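PDB 1ON3: methylmalonyl-CoA carboxyltransferase 12S subunit from Propionibacterium freudenreichii, which transfers the carboxyl group of methylmalonyl-CoA to the biotin of the 1.3S subunit, leaving propanoyl-CoA, as the hexameric core of the transcarboxylase complex. Local coordinates for residues V323-V328 with I499-E504; D358-L364 with Y395-P401. All blocks are in the same frame, centred on the assembly; numbering follows the deposited sequence. Where two conformers were deposited one is given.

Interaction 1. Residues V323-V328 with I499-E504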
loop_
_atom_site.group_PDB
_atom_site.type_symbol
_atom_site.label_atom_id
_atom_site.label_comp_id
_atom_site.label_asym_id
_atom_site.label_seq_id
_atom_site.Cartn_x
_atom_site.Cartn_y
_atom_site.Cartn_z
ATOM N N VAL E 323 -12.030 19.392 25.777
ATOM C CA VAL E 323 -12.229 20.762 25.337
ATOM C C VAL E 323 -13.293 20.643 24.258
ATOM O O VAL E 323 -13.088 19.973 23.250
ATOM C CB VAL E 323 -10.941 21.392 24.761
ATOM C CG1 VAL E 323 -11.250 22.812 24.266
ATOM C CG2 VAL E 323 -9.858 21.456 25.853
ATOM N N ASN E 324 -14.438 21.276 24.486
ATOM C CA ASN E 324 -15.551 21.205 23.540
ATOM C C ASN E 324 -15.927 19.738 23.308
ATOM O O ASN E 324 -16.246 19.332 22.188
ATOM C CB ASN E 324 -15.174 21.865 22.215
ATOM C CG ASN E 324 -14.889 23.365 22.358
ATOM O OD1 ASN E 324 -14.152 23.931 21.558
ATOM N ND2 ASN E 324 -15.485 24.004 23.360
ATOM N N GLY E 325 -15.875 18.948 24.378
ATOM C CA GLY E 325 -16.227 17.535 24.298
ATOM C C GLY E 325 -15.172 16.581 23.774
ATOM O O GLY E 325 -15.347 15.363 23.850
ATOM N N ARG E 326 -14.070 17.115 23.254
ATOM C CA ARG E 326 -13.003 16.285 22.694
ATOM C C ARG E 326 -11.967 15.889 23.747
ATOM O O ARG E 326 -11.480 16.749 24.497
ATOM C CB ARG E 326 -12.299 17.058 21.557
ATOM C CG ARG E 326 -11.177 16.340 20.836
ATOM C CD ARG E 326 -10.288 17.356 20.109
ATOM N NE ARG E 326 -11.048 18.219 19.192
ATOM C CZ ARG E 326 -11.536 17.805 18.025
ATOM N NH1 ARG E 326 -11.332 16.556 17.633
ATOM N NH2 ARG E 326 -12.258 18.621 17.268
ATOM N N SER E 327 -11.638 14.595 23.805
ATOM C CA SER E 327 -10.624 14.110 24.738
ATOM C C SER E 327 -9.279 14.733 24.388
ATOM O O SER E 327 -8.903 14.784 23.214
ATOM C CB SER E 327 -10.444 12.581 24.666
ATOM O OG SER E 327 -11.567 11.868 25.156
ATOM N N VAL E 328 -8.573 15.218 25.410
ATOM C CA VAL E 328 -7.230 15.774 25.238
ATOM C C VAL E 328 -6.373 15.320 26.420
ATOM O O VAL E 328 -6.895 14.982 27.493
ATOM C CB VAL E 328 -7.192 17.348 25.217
ATOM C CG1 VAL E 328 -8.003 17.879 24.044
ATOM C CG2 VAL E 328 -7.687 17.916 26.542
ATOM N N ILE E 499 -6.951 27.630 22.724
ATOM C CA ILE E 499 -6.735 26.181 22.684
ATOM C C ILE E 499 -7.865 25.499 21.902
ATOM O O ILE E 499 -7.631 24.608 21.080
ATOM C CB ILE E 499 -6.693 25.592 24.123
ATOM C CG1 ILE E 499 -5.452 26.104 24.859
ATOM C CG2 ILE E 499 -6.706 24.064 24.074
ATOM C CD1 ILE E 499 -5.437 25.741 26.345
ATOM N N ALA E 500 -9.094 25.937 22.148
ATOM C CA ALA E 500 -10.251 25.344 21.479
ATOM C C ALA E 500 -10.218 25.522 19.969
ATOM O O ALA E 500 -10.495 24.588 19.225
ATOM C CB ALA E 500 -11.543 25.931 22.046
ATOM N N SER E 501 -9.876 26.719 19.508
ATOM C CA SER E 501 -9.844 26.972 18.074
ATOM C C SER E 501 -8.704 26.219 17.419
ATOM O O SER E 501 -8.828 25.746 16.290
ATOM C CB SER E 501 -9.690 28.471 17.823
ATOM O OG SER E 501 -10.645 29.191 18.581
ATOM N N ALA E 502 -7.584 26.117 18.122
ATOM C CA ALA E 502 -6.443 25.402 17.576
ATOM C C ALA E 502 -6.828 23.931 17.399
ATOM O O ALA E 502 -6.574 23.331 16.354
ATOM C CB ALA E 502 -5.251 25.527 18.510
ATOM N N LEU E 503 -7.457 23.361 18.421
ATOM C CA LEU E 503 -7.868 21.963 18.374
ATOM C C LEU E 503 -8.826 21.741 17.223
ATOM O O LEU E 503 -8.729 20.744 16.503
ATOM C CB LEU E 503 -8.540 21.565 19.695
ATOM C CG LEU E 503 -7.627 21.489 20.926
ATOM C CD1 LEU E 503 -8.462 21.387 22.206
ATOM C CD2 LEU E 503 -6.711 20.266 20.789
ATOM N N GLU E 504 -9.751 22.680 17.046
ATOM C CA GLU E 504 -10.737 22.578 15.975
ATOM C C GLU E 504 -10.082 22.629 14.597
ATOM O O GLU E 504 -10.402 21.837 13.727
ATOM C CB GLU E 504 -11.782 23.701 16.122
ATOM C CG GLU E 504 -12.787 23.850 14.966
ATOM C CD GLU E 504 -13.553 22.567 14.635
ATOM O OE1 GLU E 504 -13.719 21.701 15.523
ATOM O OE2 GLU E 504 -14.003 22.435 13.478
HETATM O O HOH W 1 -12.390 22.790 19.744
HETATM O O HOH W 2 -13.434 21.152 17.995
#
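A chi1 of 178° turns CG1 of V323 away from its own N, and L503, chi1 -69°, has CG opposite its carbonyl carbon; the two side chains cross at about a right angle. CD1 of L503 is thereby pressed against the branch point of V323, 3.6 Å from CB, and also touches CG1 and CG2. The same methyl reaches CG1 of V328 at 4.0 Å, while V323 CG1 extends on to A500 CB. V323 to R326 form a type I' turn, the tight connection of a beta-hairpin between strands 316-323 and 326-333, and helix 495-505 packs across this turn and against strands 402-407 and 427-430. N324, at the turn with positive phi, lays OD1 3.3 Å from A500 CB; its ND2 is held by N269 O. A water donates to both N324 OD1 and A500 O, tying the turn to the helix backbone. Farther out, the bent R326 chain brings its guanidinium beside the last turn of the helix, where NH1 forms a salt bridge with E262. L503 O lies over one face, 4.2 Å from R326 NH2, and E504 OE1 approaches the edge in plane. That salt bridge is long, 3.8 Å from R326 NH2 to E504 OE1, but a water accepts from NH2 at 2.9 Å and donates to OE1.

Interaction 2. Residues D358-L364 with Y395-P401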
loop_
_atom_site.group_PDB
_atom_site.type_symbol
_atom_site.label_atom_id
_atom_site.label_comp_id
_atom_site.label_asym_id
_atom_site.label_seq_id
_atom_site.Cartn_x
_atom_site.Cartn_y
_atom_site.Cartn_z
ATOM N N ASP E 358 -0.559 9.753 21.764
ATOM C CA ASP E 358 -0.259 9.701 20.343
ATOM C C ASP E 358 -0.798 8.410 19.727
ATOM O O ASP E 358 -1.406 8.440 18.659
ATOM C CB ASP E 358 1.250 9.795 20.086
ATOM C CG ASP E 358 1.581 9.865 18.604
ATOM O OD1 ASP E 358 2.426 9.070 18.143
ATOM O OD2 ASP E 358 0.988 10.713 17.893
ATOM N N SER E 359 -0.585 7.274 20.397
ATOM C CA SER E 359 -1.061 5.998 19.876
ATOM C C SER E 359 -2.550 5.970 19.626
ATOM O O SER E 359 -3.001 5.376 18.647
ATOM C CB SER E 359 -0.736 4.847 20.831
ATOM O OG SER E 359 0.621 4.492 20.729
ATOM N N PHE E 360 -3.315 6.600 20.508
ATOM C CA PHE E 360 -4.761 6.581 20.362
ATOM C C PHE E 360 -5.438 7.866 19.917
ATOM O O PHE E 360 -6.599 8.128 20.249
ATOM C CB PHE E 360 -5.392 6.031 21.636
ATOM C CG PHE E 360 -5.095 4.583 21.845
ATOM C CD1 PHE E 360 -4.073 4.183 22.694
ATOM C CD2 PHE E 360 -5.771 3.612 21.106
ATOM C CE1 PHE E 360 -3.719 2.839 22.806
ATOM C CE2 PHE E 360 -5.420 2.259 21.214
ATOM C CZ PHE E 360 -4.391 1.878 22.068
ATOM N N ASN E 361 -4.692 8.657 19.155
ATOM C CA ASN E 361 -5.208 9.878 18.545
ATOM C C ASN E 361 -5.795 10.954 19.444
ATOM O O ASN E 361 -6.740 11.644 19.054
ATOM C CB ASN E 361 -6.233 9.464 17.490
ATOM C CG ASN E 361 -5.761 8.277 16.671
ATOM O OD1 ASN E 361 -4.695 8.324 16.058
ATOM N ND2 ASN E 361 -6.546 7.196 16.666
ATOM N N ILE E 362 -5.222 11.105 20.635
ATOM C CA ILE E 362 -5.665 12.101 21.614
ATOM C C ILE E 362 -4.714 13.312 21.549
ATOM O O ILE E 362 -3.520 13.179 21.840
ATOM C CB ILE E 362 -5.611 11.489 23.036
ATOM C CG1 ILE E 362 -6.557 10.285 23.104
ATOM C CG2 ILE E 362 -5.946 12.543 24.102
ATOM C CD1 ILE E 362 -6.541 9.561 24.426
ATOM N N PRO E 363 -5.221 14.502 21.164
ATOM C CA PRO E 363 -4.352 15.690 21.087
ATOM C C PRO E 363 -3.671 15.966 22.421
ATOM O O PRO E 363 -4.196 15.628 23.476
ATOM C CB PRO E 363 -5.313 16.819 20.712
ATOM C CG PRO E 363 -6.377 16.113 19.927
ATOM C CD PRO E 363 -6.595 14.839 20.752
ATOM N N LEU E 364 -2.514 16.614 22.347
ATOM C CA LEU E 364 -1.707 16.940 23.509
ATOM C C LEU E 364 -1.613 18.442 23.732
ATOM O O LEU E 364 -1.203 19.192 22.840
ATOM C CB LEU E 364 -0.298 16.354 23.327
ATOM C CG LEU E 364 -0.250 14.829 23.533
ATOM C CD1 LEU E 364 0.930 14.227 22.803
ATOM C CD2 LEU E 364 -0.223 14.523 25.013
ATOM N N TYR E 395 7.537 13.533 22.061
ATOM C CA TYR E 395 6.900 14.647 21.362
ATOM C C TYR E 395 7.309 14.726 19.886
ATOM O O TYR E 395 6.453 14.918 19.016
ATOM C CB TYR E 395 7.217 15.965 22.073
ATOM C CG TYR E 395 6.295 16.259 23.233
ATOM C CD1 TYR E 395 6.801 16.471 24.509
ATOM C CD2 TYR E 395 4.914 16.349 23.045
ATOM C CE1 TYR E 395 5.964 16.767 25.574
ATOM C CE2 TYR E 395 4.063 16.649 24.110
ATOM C CZ TYR E 395 4.600 16.855 25.369
ATOM O OH TYR E 395 3.780 17.143 26.431
ATOM N N SER E 396 8.602 14.565 19.588
ATOM C CA SER E 396 9.067 14.632 18.193
ATOM C C SER E 396 8.454 13.540 17.309
ATOM O O SER E 396 8.274 13.730 16.119
ATOM C CB SER E 396 10.601 14.536 18.108
ATOM O OG SER E 396 11.228 15.569 18.856
ATOM N N GLU E 397 8.147 12.390 17.895
ATOM C CA GLU E 397 7.554 11.293 17.136
ATOM C C GLU E 397 6.031 11.459 17.025
ATOM O O GLU E 397 5.410 10.983 16.078
ATOM C CB GLU E 397 7.854 9.958 17.825
ATOM C CG GLU E 397 7.319 8.740 17.089
ATOM C CD GLU E 397 8.043 8.468 15.780
ATOM O OE1 GLU E 397 7.580 7.596 15.018
ATOM O OE2 GLU E 397 9.078 9.117 15.511
ATOM N N ALA E 398 5.435 12.118 18.006
ATOM C CA ALA E 398 3.983 12.270 18.010
ATOM C C ALA E 398 3.445 13.012 16.793
ATOM O O ALA E 398 4.034 14.002 16.345
ATOM C CB ALA E 398 3.528 12.961 19.306
ATOM N N THR E 399 2.321 12.524 16.261
ATOM C CA THR E 399 1.690 13.147 15.101
ATOM C C THR E 399 0.285 13.696 15.401
ATOM O O THR E 399 -0.356 14.298 14.532
ATOM C CB THR E 399 1.624 12.164 13.900
ATOM O OG1 THR E 399 0.923 10.981 14.293
ATOM C CG2 THR E 399 3.043 11.787 13.431
ATOM N N VAL E 400 -0.202 13.493 16.622
ATOM C CA VAL E 400 -1.510 14.038 16.978
ATOM C C VAL E 400 -1.327 15.553 17.086
ATOM O O VAL E 400 -0.197 16.047 17.102
ATOM C CB VAL E 400 -2.011 13.544 18.370
ATOM C CG1 VAL E 400 -2.383 12.060 18.320
ATOM C CG2 VAL E 400 -0.933 13.782 19.435
ATOM N N PRO E 401 -2.435 16.307 17.136
ATOM C CA PRO E 401 -2.323 17.763 17.262
ATOM C C PRO E 401 -1.567 18.039 18.565
ATOM O O PRO E 401 -1.815 17.384 19.578
ATOM C CB PRO E 401 -3.785 18.218 17.351
ATOM C CG PRO E 401 -4.489 17.219 16.467
ATOM C CD PRO E 401 -3.820 15.898 16.844
HETATM O O HOH W 3 3.458 9.083 15.756
#
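D358, in the last turn of helix 344-359, reaches across to the backbone that follows helix 384-397. A chi1 of -175° carries its carboxylate out to two amides: OD2 accepts from T399 N at 2.8 Å, from above the carboxylate plane, and from V400 N at 3.3 Å, the longer and more bent bond, nearly along the C-O axis. OD1 accepts from a water that also donates to E397 O. K517 and H518 of a neighbouring subunit grip the same carboxylate, which probably favours its charged form. Replacing D358 by an alanine is likely to leave both amides without this acceptor and K517 of the neighbouring subunit without the carboxylate it pairs with. N361, with positive phi, closes a Schellman motif, and its CA rests against V400 CG1. The carbonyl O of I362 faces V400 CG2 at 3.6 Å and, though buried, has no polar partner. P363 lies side by side with P401, CB to CB 3.9 Å. L364 N then donates almost straight to P401 O (3.0 Å, 171°), and its CD1 meets V400 CG2 and, obliquely, the Y395 ring. The bond joins the start of strand 364-370 to the residue just before its parallel neighbour 402-407, with L364 and Y395 packed against V354 of helix 344-359 and Y395 also against V331 of strand 326-333.

In the fold
Both interactions belong to the C-terminal carboxyltransferase region and to its mixed sheet, in which strand 326-333 lies beside 364-370 and that beside 402-407. The centres of interactions 1 and 2 are about 14 Å apart. Along the chain, strand 326-333 comes first, then helix 344-359, whose end opens the first segment of interaction 2, and finally helix 495-505, so interaction 1 joins segments that flank those of interaction 2. The two meet directly: L503 CD2 lies 3.7 Å from P363 CB, and V328 C is 3.6 Å from I362 CG2. Interaction 1 packs a hairpin turn against the late helix; interaction 2 joins adjacent strand starts. Both lie near neighbouring subunits, interaction 2 with polar contacts to K517 and H518 of one.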